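PDB 1VE2: uroporphyrin-III C-methyltransferase from Thermus thermophilus, which probably methylates uroporphyrinogen III, with S-adenosyl-L-methionine as the methyl donor, in the biosynthesis of modified tetrapyrroles. Local coordinates for residues Ala29-His34 and Arg79-Leu84; Lys21-Leu26 and Leu43-Gly48; Lys4-Gly9 and Pro108-Pro113. One frame throughout, in Å; residues are numbered along the deposited sequence.

Interaction 1: Ala29-His34 and Arg79-Leu84; sequences AEVVLH and RVVARL
E30 and R79 pair just ahead of the two strands, in the residues that lead into them. The glutamate CG stands anti to its own carbonyl carbon (chi1 -60°), and the chain runs on extended, so the carboxylate reaches the neighbouring segment. There OE1 of E30 makes a salt bridge to NH1 of R79, modelled at 2.5 Å, a length too short to be taken literally. The carboxylate and guanidinium planes are turned 49° from each other. The second oxygen, OE2 of E30, takes the backbone N of V80 at 3.0 Å, with the donor well above the carboxylate plane.

Backbone bonds then tie 29-34 to 79-84. E30 N gives to V80 O, A82 N to V31 O and L33 N to A82 O, the last at 2.8 Å. These are two neighbouring strands of a five-stranded parallel sheet in an alpha/beta domain, with 31-34 lying between 80-85 and 49-52. L33 O is gripped twice: L84 N reaches it at 2.9 Å from one face of the carbonyl plane, and NH1 of R83 at 3.1 Å from the opposite face. A bend at chi2 (75°) turns CD of R83 back toward L33. The same guanidinium is held by E98 at NE and by D35 at NH2; with all three nitrogens engaged, the group has little freedom to turn.

Apolar packing lies on both faces. On the face of V32, A82, H34 and L84, CG1 of V32 sits 3.7 Å from CB of L84. Just before the strand, CB of A29 lies 3.9 Å from CB of A82. On the other face CB of V31 meets CG1 of V81 at 3.8 Å, and helix 64-76 covers this side, with L74 against V81 and L71 against L33.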
# COMPACT_ATOMS: atom_id res chain seq x y z
N ALA A 29 16.24 -14.57 10.36
CA ALA A 29 16.84 -13.48 11.12
C ALA A 29 17.26 -13.91 12.53
O ALA A 29 16.46 -14.47 13.28
CB ALA A 29 15.88 -12.30 11.20
N GLU A 30 18.52 -13.63 12.88
CA GLU A 30 19.07 -13.99 14.19
C GLU A 30 18.59 -13.06 15.29
O GLU A 30 18.44 -13.47 16.44
CB GLU A 30 20.59 -13.95 14.14
CG GLU A 30 21.20 -14.90 13.14
CD GLU A 30 22.68 -14.64 12.93
OE1 GLU A 30 23.42 -14.63 13.94
OE2 GLU A 30 23.10 -14.43 11.77
N VAL A 31 18.36 -11.81 14.92
CA VAL A 31 17.89 -10.80 15.86
C VAL A 31 16.86 -9.94 15.14
O VAL A 31 17.04 -9.61 13.97
CB VAL A 31 19.06 -9.90 16.35
CG1 VAL A 31 18.54 -8.85 17.33
CG2 VAL A 31 20.13 -10.76 17.02
N VAL A 32 15.79 -9.58 15.84
CA VAL A 32 14.73 -8.77 15.25
C VAL A 32 14.37 -7.59 16.15
O VAL A 32 13.86 -7.79 17.26
CB VAL A 32 13.46 -9.62 15.03
CG1 VAL A 32 12.38 -8.79 14.34
CG2 VAL A 32 13.79 -10.85 14.20
N LEU A 33 14.64 -6.38 15.67
CA LEU A 33 14.31 -5.17 16.42
C LEU A 33 12.91 -4.79 15.93
O LEU A 33 12.75 -4.23 14.85
CB LEU A 33 15.30 -4.04 16.11
CG LEU A 33 16.81 -4.27 16.18
CD1 LEU A 33 17.47 -2.96 16.61
CD2 LEU A 33 17.17 -5.36 17.16
N HIS A 34 11.91 -5.08 16.75
CA HIS A 34 10.52 -4.85 16.37
C HIS A 34 9.78 -3.76 17.14
O HIS A 34 10.00 -3.58 18.34
CB HIS A 34 9.74 -6.15 16.51
CG HIS A 34 9.53 -6.59 17.93
ND1 HIS A 34 8.55 -6.06 18.73
CD2 HIS A 34 10.20 -7.48 18.70
CE1 HIS A 34 8.61 -6.60 19.93
NE2 HIS A 34 9.61 -7.47 19.94
N ARG A 79 26.14 -10.74 11.66
CA ARG A 79 24.81 -11.31 11.84
C ARG A 79 23.79 -10.87 10.80
O ARG A 79 23.92 -9.80 10.20
CB ARG A 79 24.28 -10.95 13.23
CG ARG A 79 24.95 -11.66 14.39
CD ARG A 79 24.46 -11.08 15.71
NE ARG A 79 24.65 -11.98 16.84
CZ ARG A 79 23.98 -13.11 17.02
NH1 ARG A 79 23.06 -13.49 16.15
NH2 ARG A 79 24.22 -13.86 18.09
N VAL A 80 22.77 -11.71 10.61
CA VAL A 80 21.66 -11.41 9.69
C VAL A 80 20.57 -10.93 10.63
O VAL A 80 20.11 -11.68 11.48
CB VAL A 80 21.16 -12.67 8.97
CG1 VAL A 80 19.86 -12.36 8.23
CG2 VAL A 80 22.22 -13.17 8.00
N VAL A 81 20.15 -9.69 10.48
CA VAL A 81 19.15 -9.16 11.37
C VAL A 81 18.00 -8.49 10.64
O VAL A 81 18.07 -8.21 9.44
CB VAL A 81 19.79 -8.17 12.36
CG1 VAL A 81 20.85 -8.90 13.19
CG2 VAL A 81 20.43 -7.02 11.61
N ALA A 82 16.93 -8.23 11.38
CA ALA A 82 15.76 -7.60 10.79
C ALA A 82 15.18 -6.52 11.67
O ALA A 82 15.21 -6.60 12.89
CB ALA A 82 14.68 -8.65 10.51
N ARG A 83 14.67 -5.49 11.00
CA ARG A 83 14.00 -4.38 11.65
C ARG A 83 12.55 -4.68 11.25
O ARG A 83 12.23 -4.67 10.06
CB ARG A 83 14.46 -3.05 11.04
CG ARG A 83 13.69 -1.82 11.49
CD ARG A 83 14.05 -1.38 12.90
NE ARG A 83 13.26 -0.22 13.29
CZ ARG A 83 12.11 -0.26 13.95
NH1 ARG A 83 11.59 -1.43 14.32
NH2 ARG A 83 11.45 0.87 14.21
N LEU A 84 11.69 -4.98 12.22
CA LEU A 84 10.30 -5.32 11.93
C LEU A 84 9.40 -4.15 12.29
O LEU A 84 9.37 -3.71 13.45
CB LEU A 84 9.89 -6.57 12.72
CG LEU A 84 8.49 -7.15 12.47
CD1 LEU A 84 8.34 -7.59 10.99
CD2 LEU A 84 8.29 -8.35 13.39

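Interaction 2: Lys21-Leu26 and Leu43-Gly48; sequences KALRVL and LALAKG
L26 O is shared by several groups where helix 20-28 nears its end. The backbone N of K47 donates to it at 3.0 Å, nearly along the C=O axis. Water 1 donates to the same L26 O at 2.7 Å, and CA of A46 adds a CH...O contact at 3.2 Å. That water also accepts a weak bond from G48 N, so one carbonyl holds two successive residues of the loop, one directly and one through solvent.

The loop opens with a type I beta turn from L43 to A46, closed by A46 N on L43 O at 2.9 Å. It follows helix 40-43 and leads into strand 49-52. Helix 20-28 is the helical leg of a beta-alpha-beta unit that starts at strand 4-9 and ends at strand 31-34, two strands with 80-85 between them in the sheet. Its V25 rests on the sheet against Y6, V8 and A82, while the 43-48 loop meets the end of the helix.

Apolar contact is thin. CG of L23 is anti to the carbonyl carbon (chi1 -68°), and CD2 beyond it reaches CD1 of L45 at 3.9 Å, the two side chains crossing at a slant; L45 also leans on P15 and L18. CB of L26 lies 4.1 Å from both L45 O and CA of A46, against the backbone of the turn. L23 also packs on L20 of the second subunit.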
# COMPACT_ATOMS: atom_id res chain seq x y z
N LYS A 21 7.96 -13.51 1.62
CA LYS A 21 9.35 -13.13 1.88
C LYS A 21 9.50 -12.72 3.34
O LYS A 21 10.46 -13.09 4.02
CB LYS A 21 9.78 -11.97 0.97
CG LYS A 21 11.27 -11.64 1.09
CD LYS A 21 11.72 -10.68 0.01
CE LYS A 21 13.20 -10.37 0.15
NZ LYS A 21 13.69 -9.44 -0.93
N ALA A 22 8.54 -11.93 3.81
CA ALA A 22 8.59 -11.48 5.20
C ALA A 22 8.64 -12.70 6.13
O ALA A 22 9.40 -12.72 7.10
CB ALA A 22 7.38 -10.61 5.51
N LEU A 23 7.84 -13.71 5.82
CA LEU A 23 7.82 -14.93 6.62
C LEU A 23 9.20 -15.58 6.64
O LEU A 23 9.70 -15.95 7.69
CB LEU A 23 6.81 -15.93 6.04
CG LEU A 23 5.33 -15.60 6.12
CD1 LEU A 23 4.53 -16.63 5.33
CD2 LEU A 23 4.89 -15.59 7.58
N ARG A 24 9.82 -15.71 5.47
CA ARG A 24 11.14 -16.33 5.41
C ARG A 24 12.14 -15.56 6.24
O ARG A 24 12.91 -16.15 7.01
CB ARG A 24 11.65 -16.43 3.97
CG ARG A 24 13.05 -17.05 3.89
CD ARG A 24 13.57 -17.17 2.45
NE ARG A 24 13.86 -15.88 1.83
CZ ARG A 24 14.87 -15.08 2.19
NH1 ARG A 24 15.69 -15.44 3.16
NH2 ARG A 24 15.06 -13.93 1.56
N VAL A 25 12.15 -14.24 6.09
CA VAL A 25 13.09 -13.41 6.84
C VAL A 25 12.92 -13.58 8.35
O VAL A 25 13.91 -13.66 9.07
CB VAL A 25 12.93 -11.91 6.48
CG1 VAL A 25 13.79 -11.06 7.43
CG2 VAL A 25 13.35 -11.69 5.04
N LEU A 26 11.68 -13.62 8.83
CA LEU A 26 11.43 -13.77 10.26
C LEU A 26 11.88 -15.13 10.78
O LEU A 26 12.05 -15.31 11.99
CB LEU A 26 9.95 -13.54 10.58
CG LEU A 26 9.47 -12.10 10.36
CD1 LEU A 26 8.02 -11.96 10.79
CD2 LEU A 26 10.37 -11.16 11.15
N LEU A 43 4.95 -11.57 15.72
CA LEU A 43 6.16 -11.77 16.53
C LEU A 43 6.40 -13.27 16.77
O LEU A 43 7.53 -13.74 16.73
CB LEU A 43 6.04 -11.03 17.87
CG LEU A 43 5.95 -9.50 17.81
CD1 LEU A 43 5.78 -8.93 19.21
CD2 LEU A 43 7.22 -8.94 17.15
N ALA A 44 5.32 -14.01 17.02
CA ALA A 44 5.42 -15.44 17.29
C ALA A 44 6.11 -16.22 16.17
O ALA A 44 6.68 -17.29 16.40
CB ALA A 44 4.03 -16.01 17.53
N LEU A 45 6.08 -15.69 14.95
CA LEU A 45 6.72 -16.36 13.82
C LEU A 45 8.22 -16.09 13.72
O LEU A 45 8.93 -16.74 12.94
CB LEU A 45 6.03 -15.95 12.52
CG LEU A 45 4.68 -16.65 12.33
CD1 LEU A 45 3.84 -15.91 11.29
CD2 LEU A 45 4.93 -18.10 11.90
N ALA A 46 8.72 -15.14 14.51
CA ALA A 46 10.15 -14.85 14.49
C ALA A 46 10.87 -15.91 15.31
O ALA A 46 10.53 -16.16 16.46
CB ALA A 46 10.40 -13.47 15.08
N LYS A 47 11.87 -16.56 14.71
CA LYS A 47 12.61 -17.59 15.43
C LYS A 47 13.94 -17.13 15.98
O LYS A 47 14.74 -17.92 16.48
CB LYS A 47 12.79 -18.81 14.53
CG LYS A 47 11.48 -19.56 14.34
CD LYS A 47 11.60 -20.79 13.47
CE LYS A 47 10.27 -21.54 13.45
NZ LYS A 47 10.27 -22.64 12.45
N GLY A 48 14.19 -15.82 15.89
CA GLY A 48 15.42 -15.26 16.41
C GLY A 48 15.12 -14.52 17.70
O GLY A 48 14.02 -14.63 18.24
O HOH W 1 13.88 -14.20 13.66

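Interaction 3: Lys4-Gly9 and Pro108-Pro113; sequences KVYLVG and PFEVVP
K4 and E110 meet at the partly exposed end of this strand pair. CG of K4 is anti to the backbone N (chi1 -179°) and the rest of the chain is extended, carrying NZ across to OE1 of E110. The salt bridge is modelled at 2.4 Å, a value too short to be trusted in detail. NZ of K4 also donates to OH of Y6 at 3.1 Å, while OE2 of E110 is taken by K21 of helix 20-28. An alanine in place of K4 would probably leave OE1 of E110 without its charged mate and Y6 OH without this donor.

Y6 and E110 run side by side, pointing the same way, with ring and carboxylate planes 68° apart; OE2 of E110 comes to the ring edge, 3.6 Å from CE1 of Y6.

Inward the contact is buried and apolar. CD1 of Y6 meets CG2 of V112 at 4.1 Å, and V8 lies beside V112 on the same face, V8 under V25 and A22, V112 under A22 and K21. On the other face CD1 of L7 touches CG2 of V111 at 4.2 Å, and F109 turns away toward A99 and L102 of helix 95-105. The backbone is well bonded here: V112 N gives to L7 O at 2.8 Å in an almost straight bond (178°), and L7 N gives to E110 O. Past G9 N on V112 O the segments part, and water 2 links them, donating to G9 O at 2.6 Å and also to P113 O.

Strand 4-9 is bonded to 80-85 along its other side, while 109-112 is the outermost strand within this chain: a parallel sheet covered by helices on both faces, the alpha/beta architecture of the tetrapyrrole methylase N-terminal domain.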
# COMPACT_ATOMS: atom_id res chain seq x y z
N LYS A 4 23.89 -8.70 7.39
CA LYS A 4 22.90 -8.17 6.48
C LYS A 4 21.69 -7.72 7.28
O LYS A 4 21.35 -8.33 8.29
CB LYS A 4 22.47 -9.24 5.47
CG LYS A 4 21.45 -8.76 4.45
CD LYS A 4 21.26 -9.81 3.36
CE LYS A 4 20.31 -9.32 2.28
NZ LYS A 4 20.12 -10.37 1.24
N VAL A 5 21.05 -6.67 6.81
CA VAL A 5 19.89 -6.14 7.51
C VAL A 5 18.68 -6.14 6.58
O VAL A 5 18.77 -5.74 5.42
CB VAL A 5 20.14 -4.69 8.00
CG1 VAL A 5 18.89 -4.14 8.65
CG2 VAL A 5 21.32 -4.67 8.98
N TYR A 6 17.55 -6.60 7.10
CA TYR A 6 16.32 -6.60 6.34
C TYR A 6 15.37 -5.62 7.02
O TYR A 6 15.20 -5.69 8.23
CB TYR A 6 15.66 -7.98 6.36
CG TYR A 6 16.35 -9.03 5.51
CD1 TYR A 6 16.03 -9.17 4.16
CD2 TYR A 6 17.30 -9.88 6.07
CE1 TYR A 6 16.65 -10.15 3.38
CE2 TYR A 6 17.93 -10.85 5.29
CZ TYR A 6 17.60 -10.98 3.95
OH TYR A 6 18.21 -11.95 3.18
N LEU A 7 14.81 -4.69 6.26
CA LEU A 7 13.82 -3.76 6.84
C LEU A 7 12.52 -4.43 6.41
O LEU A 7 12.18 -4.44 5.22
CB LEU A 7 13.96 -2.35 6.24
CG LEU A 7 15.34 -1.70 6.40
CD1 LEU A 7 15.24 -0.24 5.96
CD2 LEU A 7 15.82 -1.76 7.86
N VAL A 8 11.83 -5.01 7.39
CA VAL A 8 10.61 -5.79 7.14
C VAL A 8 9.28 -5.20 7.56
O VAL A 8 9.13 -4.71 8.67
CB VAL A 8 10.74 -7.17 7.84
CG1 VAL A 8 9.54 -8.08 7.49
CG2 VAL A 8 12.07 -7.82 7.45
N GLY A 9 8.32 -5.27 6.65
CA GLY A 9 6.98 -4.79 6.93
C GLY A 9 6.16 -5.92 7.55
O GLY A 9 6.14 -7.03 7.03
N PRO A 108 25.11 -4.36 3.83
CA PRO A 108 24.16 -4.94 2.88
C PRO A 108 22.76 -4.95 3.49
O PRO A 108 22.60 -5.29 4.67
CB PRO A 108 24.72 -6.35 2.66
CG PRO A 108 26.19 -6.17 2.87
CD PRO A 108 26.23 -5.28 4.09
N PHE A 109 21.75 -4.56 2.72
CA PHE A 109 20.39 -4.56 3.23
C PHE A 109 19.35 -4.76 2.13
O PHE A 109 19.63 -4.52 0.96
CB PHE A 109 20.10 -3.25 3.98
CG PHE A 109 19.88 -2.07 3.07
CD1 PHE A 109 18.60 -1.72 2.65
CD2 PHE A 109 20.96 -1.32 2.62
CE1 PHE A 109 18.39 -0.64 1.78
CE2 PHE A 109 20.77 -0.24 1.75
CZ PHE A 109 19.48 0.10 1.33
N GLU A 110 18.18 -5.23 2.53
CA GLU A 110 17.07 -5.44 1.61
C GLU A 110 15.81 -4.96 2.32
O GLU A 110 15.71 -5.06 3.55
CB GLU A 110 16.89 -6.91 1.25
CG GLU A 110 18.01 -7.51 0.44
CD GLU A 110 17.68 -8.90 -0.08
OE1 GLU A 110 18.62 -9.60 -0.51
OE2 GLU A 110 16.49 -9.29 -0.07
N VAL A 111 14.86 -4.45 1.55
CA VAL A 111 13.61 -3.98 2.12
C VAL A 111 12.51 -4.94 1.67
O VAL A 111 12.41 -5.26 0.48
CB VAL A 111 13.30 -2.54 1.67
CG1 VAL A 111 11.97 -2.07 2.26
CG2 VAL A 111 14.44 -1.61 2.10
N VAL A 112 11.72 -5.40 2.63
CA VAL A 112 10.64 -6.35 2.39
C VAL A 112 9.31 -5.64 2.62
O VAL A 112 8.93 -5.36 3.76
CB VAL A 112 10.77 -7.53 3.36
CG1 VAL A 112 9.65 -8.54 3.11
CG2 VAL A 112 12.13 -8.17 3.19
N PRO A 113 8.60 -5.33 1.52
CA PRO A 113 7.30 -4.65 1.53
C PRO A 113 6.25 -5.33 2.40
O PRO A 113 6.28 -6.55 2.57
CB PRO A 113 6.88 -4.67 0.06
CG PRO A 113 8.18 -4.65 -0.67
CD PRO A 113 9.04 -5.60 0.14
O HOH W 2 5.04 -8.24 4.95

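Interactions 1 and 3 are buried strand pairs of one parallel sheet and are joined directly, because strands 80-85 and 4-9 are neighbours in it. Interaction 2 is a surface contact in which helix 20-28 meets a loop. The helix lies across both strand pairs, and interaction 2 touches interaction 1 through L26 on L84 and L43 against H34. Chemistry follows position. Both sheet contacts combine regular backbone bonding and aliphatic packing with a salt bridge at a partly exposed end, whereas 21-26 with 43-48 has one helix carbonyl, one water and a little leucine packing. Interactions 2 and 3 also reach the second subunit.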